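Local coordinates for protein DJ-1 homolog D (Arabidopsis thaliana, PDB 4OGG), which belongs to the DJ-1/PfpI family and carries two copies of that family's domain in one chain, each with a modified cysteine, at residues Gly132-Ala137 with Gly149-Glu154; Gly120-Ala125 with Gly142-Ala147. One frame throughout, in Å; residues are numbered along the deposited sequence.

Contact 1 of 2, residues Gly132-Ala137 with Gly149-Glu154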
loop_
_atom_site.group_PDB
_atom_site.type_symbol
_atom_site.label_atom_id
_atom_site.label_comp_id
_atom_site.label_asym_id
_atom_site.label_seq_id
_atom_site.Cartn_x
_atom_site.Cartn_y
_atom_site.Cartn_z
ATOM N N GLY C 132 9.921 -33.110 -25.136
ATOM C CA GLY C 132 10.624 -34.303 -24.692
ATOM C C GLY C 132 11.639 -34.082 -23.583
ATOM O O GLY C 132 12.398 -34.992 -23.243
ATOM N N ARG C 133 11.653 -32.881 -23.013
ATOM C CA ARG C 133 12.587 -32.542 -21.944
ATOM C C ARG C 133 11.949 -32.654 -20.564
ATOM O O ARG C 133 10.816 -32.218 -20.360
ATOM C CB ARG C 133 13.099 -31.110 -22.136
ATOM C CG ARG C 133 13.913 -30.894 -23.400
ATOM C CD ARG C 133 15.340 -31.373 -23.217
ATOM N NE ARG C 133 16.247 -30.300 -22.824
ATOM C CZ ARG C 133 16.572 -29.275 -23.606
ATOM N NH1 ARG C 133 16.060 -29.180 -24.826
ATOM N NH2 ARG C 133 17.415 -28.349 -23.170
ATOM N N LYS C 134 12.669 -33.248 -19.617
ATOM C CA LYS C 134 12.147 -33.352 -18.260
ATOM C C LYS C 134 12.331 -31.988 -17.611
ATOM O O LYS C 134 13.401 -31.387 -17.704
ATOM C CB LYS C 134 12.901 -34.408 -17.448
ATOM C CG LYS C 134 12.605 -35.836 -17.868
ATOM C CD LYS C 134 13.205 -36.838 -16.896
ATOM C CE LYS C 134 12.599 -36.701 -15.505
ATOM N NZ LYS C 134 13.120 -37.742 -14.567
ATOM N N CYS C 135 11.287 -31.493 -16.964
ATOM C CA CYS C 135 11.376 -30.197 -16.316
ATOM C C CYS C 135 10.220 -29.964 -15.362
ATOM O O CYS C 135 9.174 -30.605 -15.465
ATOM C CB CYS C 135 11.397 -29.082 -17.373
ATOM S SG CYS C 135 9.972 -29.061 -18.512
ATOM N N THR C 136 10.433 -29.059 -14.414
ATOM C CA THR C 136 9.396 -28.681 -13.468
ATOM C C THR C 136 9.261 -27.171 -13.635
ATOM O O THR C 136 9.951 -26.571 -14.462
ATOM C CB THR C 136 9.784 -29.006 -12.004
ATOM O OG1 THR C 136 8.650 -28.792 -11.150
ATOM C CG2 THR C 136 10.914 -28.108 -11.534
ATOM N N ALA C 137 8.378 -26.565 -12.854
ATOM C CA ALA C 137 8.155 -25.125 -12.910
ATOM C C ALA C 137 7.095 -24.822 -11.876
ATOM O O ALA C 137 6.657 -25.720 -11.158
ATOM C CB ALA C 137 7.656 -24.723 -14.289
ATOM N N GLY C 149 4.931 -30.419 -25.152
ATOM C CA GLY C 149 5.645 -31.683 -25.275
ATOM C C GLY C 149 6.625 -32.045 -24.175
ATOM O O GLY C 149 7.354 -33.030 -24.286
ATOM N N ALA C 150 6.641 -31.267 -23.100
ATOM C CA ALA C 150 7.557 -31.525 -22.000
ATOM C C ALA C 150 7.183 -32.739 -21.162
ATOM O O ALA C 150 6.016 -33.132 -21.092
ATOM C CB ALA C 150 7.641 -30.296 -21.101
ATOM N N LYS C 151 8.194 -33.346 -20.549
ATOM C CA LYS C 151 7.979 -34.471 -19.653
ATOM C C LYS C 151 7.870 -33.749 -18.319
ATOM O O LYS C 151 8.850 -33.576 -17.594
ATOM C CB LYS C 151 9.176 -35.418 -19.678
ATOM C CG LYS C 151 9.377 -36.074 -21.037
ATOM C CD LYS C 151 10.376 -37.212 -20.964
ATOM C CE LYS C 151 10.410 -37.989 -22.270
ATOM N NZ LYS C 151 11.178 -39.258 -22.130
ATOM N N TRP C 152 6.655 -33.291 -18.040
ATOM C CA TRP C 152 6.342 -32.530 -16.842
ATOM C C TRP C 152 6.587 -33.263 -15.536
ATOM O O TRP C 152 6.281 -34.449 -15.399
ATOM C CB TRP C 152 4.885 -32.061 -16.918
ATOM C CG TRP C 152 4.376 -31.394 -15.679
ATOM C CD1 TRP C 152 3.396 -31.853 -14.849
ATOM C CD2 TRP C 152 4.809 -30.142 -15.135
ATOM N NE1 TRP C 152 3.187 -30.966 -13.822
ATOM C CE2 TRP C 152 4.042 -29.905 -13.971
ATOM C CE3 TRP C 152 5.770 -29.195 -15.517
ATOM C CZ2 TRP C 152 4.205 -28.760 -13.182
ATOM C CZ3 TRP C 152 5.934 -28.054 -14.731
ATOM C CH2 TRP C 152 5.153 -27.849 -13.578
ATOM N N VAL C 153 7.149 -32.532 -14.579
ATOM C CA VAL C 153 7.428 -33.061 -13.254
ATOM C C VAL C 153 6.743 -32.144 -12.245
ATOM O O VAL C 153 7.279 -31.104 -11.870
ATOM C CB VAL C 153 8.945 -33.091 -12.969
ATOM C CG1 VAL C 153 9.201 -33.590 -11.551
ATOM C CG2 VAL C 153 9.645 -33.990 -13.979
ATOM N N GLU C 154 5.538 -32.526 -11.834
ATOM C CA GLU C 154 4.774 -31.750 -10.867
ATOM C C GLU C 154 5.645 -31.505 -9.636
ATOM O O GLU C 154 6.219 -32.441 -9.082
ATOM C CB GLU C 154 3.518 -32.528 -10.467
ATOM C CG GLU C 154 2.512 -31.750 -9.632
ATOM C CD GLU C 154 1.890 -30.595 -10.392
ATOM O OE1 GLU C 154 1.528 -30.781 -11.573
ATOM O OE2 GLU C 154 1.750 -29.505 -9.806
#
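Lys134 and Lys151 pair as neighbours in a two-stranded parallel sheet, Cys135 and Trp152 form the next bridge, and the end-to-end directions of the two segments differ by 38°. The backbone bonds alternate between the two strands. Lys151 N donates to Arg133 O, Cys135 N to Lys151 O at 3.3 Å, and Val153 N to Cys135 O. Before the strands, Gly132 N reaches Gly149 O at 2.7 Å. After them the ladder passes to a side chain. Thr136 OG1 lies anti to its backbone N (chi1 -172°) and donates to Val153 O at 2.8 Å, nearly along the C=O axis. Lys134 and Lys151 share one face of the sheet. Their aliphatic chains cross obliquely, with Lys134 CG 3.9 Å from Lys151 CB, and each amino end diverges from the other strand. On the other face are Cys135 and Trp152. Cys135 SG meets the methyl of Ala150, SG to CB 3.7 Å. The six-membered part of the Trp152 indole reaches back to the first segment. CZ3 comes to 3.4 Å from Ala137 N, and Ala137 CB lies at the ring edge, in plane. Trp152 NE1 donates to Glu154 OE1 at 2.8 Å. The carboxylate oxygen lies in the indole plane but is itself met from above its own plane, and the bond ties down the far side of the ring. Val153 CB rests near Cys135 O. Leu145 of helix 142-147 packs on the indole, and Val146 on the Trp152 side chain near CB. The helix ends in a Schellman motif with Gly149 as the C-prime residue. Strand 134-135, this helix and strand 151-152 form a beta-alpha-beta unit with parallel strands, within a DJ-1/PfpI family domain.

Contact 2 of 2, residues Gly120-Ala125 with Gly142-Ala147; sequences GQLILA and GPSLVA
Leu145 meets Gln121 and Ala125 where two short helices of the DJ-1/PfpI domain pack side by side. The segment axes approach to 9.4 Å and run in nearly the same direction, 24° apart. Leu145 bridges much of this gap. Its CB leaves the helix without facing the partner. CG stands anti to the carbonyl carbon (chi1 -74°), and the methyls beyond it reach helix 121-126. CG itself only carries the two methyls. CD1 touches Gln121 CB at 4.0 Å. CD2 meets Gln121 O, also at 4.0 Å, and Ala125 CB at 4.2 Å. The Leu145 methyls thus meet a methylene, a backbone oxygen and the methyl of small Ala125, which faces the partner. The amide of Gln121 turns away from helix 142-147. Its OE1 bonds to Ser116 OG, and its NE2 to Thr136 O and Ala170 O. Leu340 of the second subunit, another copy of the protein, packs on Ala125 and Ser144, so the helix pair also borders the interface. Elsewhere, Ser144 OG bonds to the carbonyl O of Val141, the residue just before the helix, while Leu122 CD2 lies 3.5 Å from Ser144 OG.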
loop_
_atom_site.group_PDB
_atom_site.type_symbol
_atom_site.label_atom_id
_atom_site.label_comp_id
_atom_site.label_asym_id
_atom_site.label_seq_id
_atom_site.Cartn_x
_atom_site.Cartn_y
_atom_site.Cartn_z
ATOM N N GLY C 120 9.311 -18.566 -15.244
ATOM C CA GLY C 120 10.248 -18.335 -16.327
ATOM C C GLY C 120 10.092 -19.321 -17.469
ATOM O O GLY C 120 10.314 -18.977 -18.633
ATOM N N GLN C 121 9.692 -20.547 -17.136
ATOM C CA GLN C 121 9.518 -21.606 -18.121
ATOM C C GLN C 121 8.481 -21.316 -19.210
ATOM O O GLN C 121 8.462 -21.987 -20.240
ATOM C CB GLN C 121 9.180 -22.931 -17.418
ATOM C CG GLN C 121 10.380 -23.612 -16.736
ATOM C CD GLN C 121 10.728 -23.036 -15.364
ATOM O OE1 GLN C 121 10.927 -21.827 -15.205
ATOM N NE2 GLN C 121 10.815 -23.915 -14.365
ATOM N N LEU C 122 7.616 -20.329 -18.989
ATOM C CA LEU C 122 6.623 -19.984 -19.999
ATOM C C LEU C 122 7.355 -19.570 -21.266
ATOM O O LEU C 122 6.893 -19.824 -22.379
ATOM C CB LEU C 122 5.736 -18.835 -19.522
ATOM C CG LEU C 122 4.653 -19.193 -18.503
ATOM C CD1 LEU C 122 3.922 -17.930 -18.089
ATOM C CD2 LEU C 122 3.688 -20.201 -19.113
ATOM N N ILE C 123 8.510 -18.936 -21.091
ATOM C CA ILE C 123 9.304 -18.497 -22.230
ATOM C C ILE C 123 9.885 -19.696 -22.984
ATOM O O ILE C 123 9.979 -19.681 -24.207
ATOM C CB ILE C 123 10.441 -17.560 -21.781
ATOM C CG1 ILE C 123 9.852 -16.375 -21.011
ATOM C CG2 ILE C 123 11.207 -17.050 -22.999
ATOM C CD1 ILE C 123 10.883 -15.461 -20.373
ATOM N N LEU C 124 10.275 -20.737 -22.252
ATOM C CA LEU C 124 10.818 -21.935 -22.888
ATOM C C LEU C 124 9.718 -22.618 -23.696
ATOM O O LEU C 124 9.969 -23.174 -24.767
ATOM C CB LEU C 124 11.366 -22.904 -21.832
ATOM C CG LEU C 124 12.466 -22.353 -20.918
ATOM C CD1 LEU C 124 12.949 -23.450 -19.981
ATOM C CD2 LEU C 124 13.619 -21.830 -21.758
ATOM N N ALA C 125 8.493 -22.577 -23.177
ATOM C CA ALA C 125 7.366 -23.178 -23.873
ATOM C C ALA C 125 7.128 -22.416 -25.173
ATOM O O ALA C 125 6.907 -23.020 -26.221
ATOM C CB ALA C 125 6.117 -23.132 -23.003
ATOM N N GLY C 142 2.541 -25.997 -15.468
ATOM C CA GLY C 142 2.484 -27.374 -15.929
ATOM C C GLY C 142 1.702 -27.610 -17.212
ATOM O O GLY C 142 2.227 -28.204 -18.154
ATOM N N PRO C 143 0.436 -27.167 -17.283
ATOM C CA PRO C 143 -0.365 -27.367 -18.493
ATOM C C PRO C 143 0.303 -26.879 -19.776
ATOM O O PRO C 143 0.303 -27.587 -20.780
ATOM C CB PRO C 143 -1.650 -26.610 -18.175
ATOM C CG PRO C 143 -1.794 -26.850 -16.708
ATOM C CD PRO C 143 -0.388 -26.593 -16.205
ATOM N N SER C 144 0.874 -25.677 -19.748
ATOM C CA SER C 144 1.528 -25.144 -20.940
ATOM C C SER C 144 2.746 -25.975 -21.329
ATOM O O SER C 144 2.985 -26.221 -22.510
ATOM C CB SER C 144 1.950 -23.688 -20.725
ATOM O OG SER C 144 3.006 -23.588 -19.792
ATOM N N LEU C 145 3.518 -26.409 -20.339
ATOM C CA LEU C 145 4.704 -27.209 -20.628
ATOM C C LEU C 145 4.313 -28.570 -21.201
ATOM O O LEU C 145 4.953 -29.072 -22.125
ATOM C CB LEU C 145 5.552 -27.378 -19.363
ATOM C CG LEU C 145 6.325 -26.115 -18.958
ATOM C CD1 LEU C 145 7.024 -26.324 -17.627
ATOM C CD2 LEU C 145 7.343 -25.780 -20.042
ATOM N N VAL C 146 3.261 -29.161 -20.646
ATOM C CA VAL C 146 2.786 -30.449 -21.130
ATOM C C VAL C 146 2.329 -30.270 -22.575
ATOM O O VAL C 146 2.620 -31.095 -23.438
ATOM C CB VAL C 146 1.608 -30.960 -20.266
ATOM C CG1 VAL C 146 0.951 -32.165 -20.929
ATOM C CG2 VAL C 146 2.118 -31.335 -18.882
ATOM N N ALA C 147 1.620 -29.174 -22.831
ATOM C CA ALA C 147 1.125 -28.880 -24.171
ATOM C C ALA C 147 2.280 -28.708 -25.152
ATOM O O ALA C 147 2.141 -28.990 -26.346
ATOM C CB ALA C 147 0.274 -27.619 -24.147
#

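How the contacts relate
Contact 1 and contact 2 adjoin, their centres about 8 Å apart, and their segments alternate along the chain. Both use the beta-alpha-beta unit: contact 1 pairs its two strands, while contact 2 packs its helix against helix 121-126. Contact 1 is partly buried, with lysines on its exposed face, and is held mainly by hydrogen bonds. Contact 2 is buried, smaller and made by van der Waals packing, and the second subunit lies beside it. The Gln121 amide links the two contacts, and Ala150 N to Leu145 O is the bond that closes the Schellman turn. Helix 142-147, a partner in contact 2, also lies against the strand pair of contact 1.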